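Local structure of trypsin-resistant surface T6 protein (Streptococcus pyogenes serotype M6, 4P0D) at residues P181-S195 with A280-Y294. The protein probably forms the shaft of cell-wall-linked pili on this Gram-positive pathogen, as the repeating backbone pilin subunit. The protein carries 1 engineered substitution. Residues are numbered along the deposited sequence; the frame is centred on the assembly and turned at random.
Sequences PSYTKEAVNKTVYVS and AEFFYSNNPTKGNTY
Strands 192-195 and 280-285 run antiparallel, their axes 4.7 Å apart, with Tyr193–Phe283 and Ser195–Glu281 as hydrogen-bonded pairs and Val194–Phe282 as a non-hydrogen-bonded pair between them. On the face carrying Val192, Val194 and Phe282, the Phe282 ring reaches across to the neighbouring strand: with CG anti to the backbone N (chi1 179°), its edge meets Val192, CE1 to CG1 at 3.7 Å, while Val194 CG2 touches CD1. Beta-branched valine suits a strand, and its short methyls let the Phe282 ring come close, at its edge in the case of Val192. The other face holds an aromatic cluster, Tyr193 alongside Phe283 with ring planes at 83°, and Tyr294, whose CE1 lies 3.7 Å from Tyr193 CE2. The tyrosine rings pack here while their hydroxyls bond to backbone carbonyls, Tyr193 to Asn296 and Tyr294 to Lys299. This pairing belongs to the Ig-like, Cna-B-like middle domain of the pilin, where strand 276-285 lies between strands 192-197 and 307-316.

Beyond the strands, side-chain hydroxyls share the work with backbone bonds. Tyr183 OH accepts from Ser285 N (2.8 Å) and donates to Thr191 O on a lone pair in the carbonyl plane, tying both ends of the loop 183-191 to the end of strand 280-285; its CD1 packs on Pro288 CG at 3.6 Å. Thr191 OG1 works likewise, receiving Tyr294 N almost straight (2.8 Å, 174°) and giving its proton to Asn189 OD1. That oxygen also takes Thr191 N, closing an Asx turn that fixes the amide's rotation. Thr293 OG1 accepts Lys190 N at 2.9 Å, and Pro288 O, at the turn 287-290, receives Asn189 N. A water accepts from Val192 N and donates to Tyr294 O, linking the start of one strand to the loop after the other. Toward the N-terminal domain, Val188 and Thr289 touch Asn64 of helix 56-68.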
loop_
_atom_site.group_PDB
_atom_site.type_symbol
_atom_site.label_atom_id
_atom_site.label_comp_id
_atom_site.label_asym_id
_atom_site.label_seq_id
_atom_site.Cartn_x
_atom_site.Cartn_y
_atom_site.Cartn_z
ATOM N N PRO A 181 12.946 -2.859 -9.315
ATOM C CA PRO A 181 14.199 -2.190 -9.639
ATOM C C PRO A 181 15.033 -3.119 -10.521
ATOM O O PRO A 181 14.760 -4.324 -10.575
ATOM C CB PRO A 181 14.871 -2.043 -8.278
ATOM C CG PRO A 181 14.346 -3.170 -7.471
ATOM C CD PRO A 181 12.931 -3.358 -7.929
ATOM N N SER A 182 16.006 -2.556 -11.218
ATOM C CA SER A 182 16.963 -3.327 -11.973
ATOM C C SER A 182 18.290 -3.228 -11.231
ATOM O O SER A 182 18.853 -2.150 -11.126
ATOM C CB SER A 182 17.066 -2.758 -13.386
ATOM O OG SER A 182 17.905 -3.547 -14.197
ATOM N N TYR A 183 18.765 -4.348 -10.681
ATOM C CA TYR A 183 20.059 -4.385 -9.966
ATOM C C TYR A 183 21.069 -5.157 -10.797
ATOM O O TYR A 183 20.714 -6.162 -11.409
ATOM C CB TYR A 183 19.940 -5.118 -8.632
ATOM C CG TYR A 183 18.973 -4.555 -7.636
ATOM C CD1 TYR A 183 18.994 -3.203 -7.296
ATOM C CD2 TYR A 183 18.071 -5.388 -6.972
ATOM C CE1 TYR A 183 18.138 -2.689 -6.347
ATOM C CE2 TYR A 183 17.192 -4.878 -6.024
ATOM C CZ TYR A 183 17.239 -3.523 -5.718
ATOM O OH TYR A 183 16.399 -3.006 -4.796
ATOM N N THR A 184 22.311 -4.695 -10.833
ATOM C CA THR A 184 23.394 -5.483 -11.414
ATOM C C THR A 184 23.651 -6.698 -10.524
ATOM O O THR A 184 23.373 -6.684 -9.323
ATOM C CB THR A 184 24.709 -4.684 -11.583
ATOM O OG1 THR A 184 25.248 -4.312 -10.307
ATOM C CG2 THR A 184 24.479 -3.452 -12.433
ATOM N N LYS A 185 24.186 -7.742 -11.136
ATOM C CA LYS A 185 24.314 -9.066 -10.501
ATOM C C LYS A 185 25.056 -9.066 -9.158
ATOM O O LYS A 185 24.641 -9.740 -8.218
ATOM C CB LYS A 185 24.991 -10.034 -11.487
ATOM C CG LYS A 185 24.737 -11.510 -11.209
ATOM C CD LYS A 185 25.934 -12.191 -10.568
ATOM N N GLU A 186 26.133 -8.281 -9.052
ATOM C CA GLU A 186 26.960 -8.254 -7.826
ATOM C C GLU A 186 26.510 -7.264 -6.763
ATOM O O GLU A 186 27.173 -7.124 -5.735
ATOM C CB GLU A 186 28.427 -7.972 -8.169
ATOM C CG GLU A 186 28.976 -8.824 -9.297
ATOM C CD GLU A 186 29.083 -10.285 -8.936
ATOM O OE1 GLU A 186 29.350 -10.584 -7.755
ATOM O OE2 GLU A 186 28.904 -11.125 -9.849
ATOM N N ALA A 187 25.377 -6.582 -6.963
ATOM C CA ALA A 187 24.907 -5.623 -5.954
ATOM C C ALA A 187 24.775 -6.299 -4.601
ATOM O O ALA A 187 24.311 -7.424 -4.533
ATOM C CB ALA A 187 23.572 -5.009 -6.365
ATOM N N VAL A 188 25.174 -5.602 -3.539
ATOM C CA VAL A 188 25.085 -6.106 -2.160
ATOM C C VAL A 188 23.718 -5.851 -1.499
ATOM O O VAL A 188 23.352 -6.552 -0.554
ATOM C CB VAL A 188 26.211 -5.535 -1.264
ATOM C CG1 VAL A 188 27.557 -6.142 -1.668
ATOM C CG2 VAL A 188 26.255 -4.000 -1.302
ATOM N N ASN A 189 22.980 -4.843 -1.982
ATOM C CA ASN A 189 21.643 -4.557 -1.494
ATOM C C ASN A 189 20.612 -4.761 -2.624
ATOM O O ASN A 189 20.414 -3.887 -3.500
ATOM C CB ASN A 189 21.577 -3.139 -0.933
ATOM C CG ASN A 189 20.286 -2.857 -0.208
ATOM O OD1 ASN A 189 19.309 -3.597 -0.325
ATOM N ND2 ASN A 189 20.272 -1.789 0.549
ATOM N N LYS A 190 19.990 -5.943 -2.630
ATOM C CA LYS A 190 18.951 -6.238 -3.608
ATOM C C LYS A 190 17.586 -6.337 -2.936
ATOM O O LYS A 190 16.805 -7.213 -3.262
ATOM C CB LYS A 190 19.265 -7.529 -4.359
ATOM C CG LYS A 190 20.580 -7.506 -5.114
ATOM C CD LYS A 190 20.856 -8.829 -5.791
ATOM C CE LYS A 190 21.768 -8.614 -6.980
ATOM N NZ LYS A 190 22.047 -9.817 -7.801
ATOM N N THR A 191 17.303 -5.422 -2.017
ATOM C CA THR A 191 16.063 -5.443 -1.275
ATOM C C THR A 191 14.864 -5.393 -2.248
ATOM O O THR A 191 14.815 -4.568 -3.171
ATOM C CB THR A 191 15.977 -4.298 -0.247
ATOM O OG1 THR A 191 16.980 -4.456 0.770
ATOM C CG2 THR A 191 14.618 -4.256 0.413
ATOM N N VAL A 192 13.938 -6.326 -2.036
ATOM C CA VAL A 192 12.644 -6.393 -2.744
ATOM C C VAL A 192 11.629 -6.790 -1.687
ATOM O O VAL A 192 11.477 -7.975 -1.422
ATOM C CB VAL A 192 12.615 -7.505 -3.826
ATOM C CG1 VAL A 192 11.278 -7.500 -4.575
ATOM C CG2 VAL A 192 13.747 -7.376 -4.802
ATOM N N TYR A 193 10.950 -5.823 -1.072
ATOM C CA TYR A 193 10.205 -6.068 0.162
ATOM C C TYR A 193 8.823 -5.396 0.136
ATOM O O TYR A 193 8.736 -4.176 -0.012
ATOM C CB TYR A 193 11.029 -5.521 1.319
ATOM C CG TYR A 193 10.611 -5.875 2.719
ATOM C CD1 TYR A 193 9.454 -5.356 3.284
ATOM C CD2 TYR A 193 11.435 -6.667 3.523
ATOM C CE1 TYR A 193 9.100 -5.647 4.588
ATOM C CE2 TYR A 193 11.081 -6.979 4.821
ATOM C CZ TYR A 193 9.918 -6.454 5.350
ATOM O OH TYR A 193 9.573 -6.746 6.633
ATOM N N VAL A 194 7.764 -6.184 0.329
ATOM C CA VAL A 194 6.381 -5.687 0.225
ATOM C C VAL A 194 5.641 -5.745 1.571
ATOM O O VAL A 194 5.764 -6.721 2.336
ATOM C CB VAL A 194 5.612 -6.421 -0.911
ATOM C CG1 VAL A 194 4.158 -5.939 -1.002
ATOM C CG2 VAL A 194 6.337 -6.218 -2.241
ATOM N N SER A 195 4.930 -4.655 1.890
ATOM C CA SER A 195 4.144 -4.568 3.122
ATOM C C SER A 195 2.756 -3.987 2.861
ATOM O O SER A 195 2.551 -3.215 1.920
ATOM C CB SER A 195 4.841 -3.690 4.170
ATOM O OG SER A 195 6.240 -3.927 4.235
ATOM N N ALA A 280 -0.102 0.110 1.135
ATOM C CA ALA A 280 0.812 -0.861 0.587
ATOM C C ALA A 280 2.132 -0.185 0.305
ATOM O O ALA A 280 2.160 0.912 -0.242
ATOM C CB ALA A 280 0.246 -1.449 -0.676
ATOM N N GLU A 281 3.227 -0.840 0.677
ATOM C CA GLU A 281 4.564 -0.264 0.533
ATOM C C GLU A 281 5.485 -1.239 -0.150
ATOM O O GLU A 281 5.467 -2.424 0.179
ATOM C CB GLU A 281 5.125 0.087 1.899
ATOM C CG GLU A 281 4.450 1.286 2.521
ATOM C CD GLU A 281 5.017 1.658 3.883
ATOM O OE1 GLU A 281 5.812 2.609 3.935
ATOM O OE2 GLU A 281 4.651 1.017 4.895
ATOM N N PHE A 282 6.261 -0.740 -1.114
ATOM C CA PHE A 282 7.274 -1.516 -1.812
ATOM C C PHE A 282 8.641 -0.884 -1.572
ATOM O O PHE A 282 8.930 0.211 -2.080
ATOM C CB PHE A 282 6.956 -1.609 -3.308
ATOM C CG PHE A 282 7.966 -2.376 -4.117
ATOM C CD1 PHE A 282 8.662 -3.470 -3.584
ATOM C CD2 PHE A 282 8.201 -2.031 -5.431
ATOM C CE1 PHE A 282 9.577 -4.173 -4.356
ATOM C CE2 PHE A 282 9.104 -2.737 -6.202
ATOM C CZ PHE A 282 9.805 -3.800 -5.662
ATOM N N PHE A 283 9.457 -1.583 -0.773
ATOM C CA PHE A 283 10.796 -1.128 -0.396
ATOM C C PHE A 283 11.821 -1.772 -1.285
ATOM O O PHE A 283 11.775 -2.986 -1.493
ATOM C CB PHE A 283 11.148 -1.500 1.035
ATOM C CG PHE A 283 10.225 -0.929 2.042
ATOM C CD1 PHE A 283 9.080 -1.609 2.411
ATOM C CD2 PHE A 283 10.485 0.312 2.617
ATOM C CE1 PHE A 283 8.215 -1.076 3.343
ATOM C CE2 PHE A 283 9.621 0.846 3.560
ATOM C CZ PHE A 283 8.486 0.151 3.923
ATOM N N TYR A 284 12.769 -0.963 -1.762
ATOM C CA TYR A 284 13.874 -1.449 -2.592
ATOM C C TYR A 284 15.107 -0.570 -2.294
ATOM O O TYR A 284 15.008 0.395 -1.516
ATOM C CB TYR A 284 13.495 -1.412 -4.087
ATOM C CG TYR A 284 13.049 -0.033 -4.528
ATOM C CD1 TYR A 284 11.716 0.362 -4.404
ATOM C CD2 TYR A 284 13.967 0.900 -5.029
ATOM C CE1 TYR A 284 11.311 1.636 -4.771
ATOM C CE2 TYR A 284 13.566 2.182 -5.391
ATOM C CZ TYR A 284 12.244 2.542 -5.270
ATOM O OH TYR A 284 11.824 3.817 -5.629
ATOM N N SER A 285 16.256 -0.917 -2.874
ATOM C CA SER A 285 17.460 -0.111 -2.689
ATOM C C SER A 285 17.637 0.921 -3.801
ATOM O O SER A 285 17.555 0.590 -4.968
ATOM C CB SER A 285 18.729 -0.945 -2.617
ATOM O OG SER A 285 19.852 -0.053 -2.483
ATOM N N ASN A 286 17.906 2.169 -3.415
ATOM C CA ASN A 286 18.331 3.193 -4.375
ATOM C C ASN A 286 19.839 3.481 -4.309
ATOM O O ASN A 286 20.324 4.486 -4.841
ATOM C CB ASN A 286 17.486 4.473 -4.243
ATOM C CG ASN A 286 17.667 5.188 -2.914
ATOM O OD1 ASN A 286 18.262 4.658 -1.967
ATOM N ND2 ASN A 286 17.141 6.398 -2.837
ATOM N N ASN A 287 20.569 2.582 -3.656
ATOM C CA ASN A 287 22.025 2.637 -3.595
ATOM C C ASN A 287 22.487 1.204 -3.424
ATOM O O ASN A 287 22.970 0.818 -2.357
ATOM C CB ASN A 287 22.459 3.533 -2.434
ATOM C CG ASN A 287 23.920 3.937 -2.505
ATOM O OD1 ASN A 287 24.653 3.589 -3.439
ATOM N ND2 ASN A 287 24.352 4.666 -1.502
ATOM N N PRO A 288 22.315 0.389 -4.481
ATOM C CA PRO A 288 22.443 -1.045 -4.296
ATOM C C PRO A 288 23.871 -1.557 -4.026
ATOM O O PRO A 288 24.041 -2.743 -3.718
ATOM C CB PRO A 288 21.913 -1.616 -5.624
ATOM C CG PRO A 288 21.109 -0.505 -6.237
ATOM C CD PRO A 288 21.925 0.703 -5.863
ATOM N N THR A 289 24.882 -0.704 -4.186
ATOM C CA THR A 289 26.254 -1.111 -3.884
ATOM C C THR A 289 26.635 -0.771 -2.441
ATOM O O THR A 289 27.780 -0.905 -2.055
ATOM C CB THR A 289 27.287 -0.540 -4.890
ATOM O OG1 THR A 289 27.376 0.890 -4.762
ATOM C CG2 THR A 289 26.911 -0.913 -6.295
ATOM N N LYS A 290 25.664 -0.354 -1.644
ATOM C CA LYS A 290 25.881 -0.005 -0.248
ATOM C C LYS A 290 24.979 -0.843 0.639
ATOM O O LYS A 290 23.809 -1.033 0.320
ATOM C CB LYS A 290 25.565 1.474 -0.025
ATOM C CG LYS A 290 25.695 1.960 1.421
ATOM C CD LYS A 290 25.326 3.440 1.513
ATOM C CE LYS A 290 25.256 3.938 2.950
ATOM N NZ LYS A 290 24.200 3.224 3.721
ATOM N N GLY A 291 25.521 -1.309 1.768
ATOM C CA GLY A 291 24.748 -2.062 2.741
ATOM C C GLY A 291 24.504 -3.513 2.338
ATOM O O GLY A 291 25.355 -4.158 1.719
ATOM N N ASN A 292 23.329 -4.010 2.720
ATOM C CA ASN A 292 22.944 -5.401 2.596
ATOM C C ASN A 292 21.466 -5.481 2.255
ATOM O O ASN A 292 20.688 -4.634 2.667
ATOM C CB ASN A 292 23.112 -6.121 3.939
ATOM C CG ASN A 292 24.491 -5.958 4.518
ATOM O OD1 ASN A 292 25.430 -6.632 4.085
ATOM N ND2 ASN A 292 24.632 -5.046 5.494
ATOM N N THR A 293 21.087 -6.525 1.545
ATOM C CA THR A 293 19.690 -6.855 1.321
ATOM C C THR A 293 18.921 -6.962 2.634
ATOM O O THR A 293 19.342 -7.662 3.557
ATOM C CB THR A 293 19.613 -8.185 0.557
ATOM O OG1 THR A 293 20.308 -8.045 -0.686
ATOM C CG2 THR A 293 18.155 -8.625 0.293
ATOM N N TYR A 294 17.812 -6.241 2.735
ATOM C CA TYR A 294 16.964 -6.315 3.915
ATOM C C TYR A 294 15.867 -7.355 3.736
ATOM O O TYR A 294 15.099 -7.318 2.751
ATOM C CB TYR A 294 16.309 -4.978 4.167
ATOM C CG TYR A 294 15.599 -4.870 5.471
ATOM C CD1 TYR A 294 14.267 -5.221 5.590
ATOM C CD2 TYR A 294 16.259 -4.395 6.602
ATOM C CE1 TYR A 294 13.606 -5.115 6.800
ATOM C CE2 TYR A 294 15.606 -4.286 7.817
ATOM C CZ TYR A 294 14.274 -4.632 7.904
ATOM O OH TYR A 294 13.605 -4.529 9.091
HETATM O O HOH W 1 14.278 -8.114 0.398
#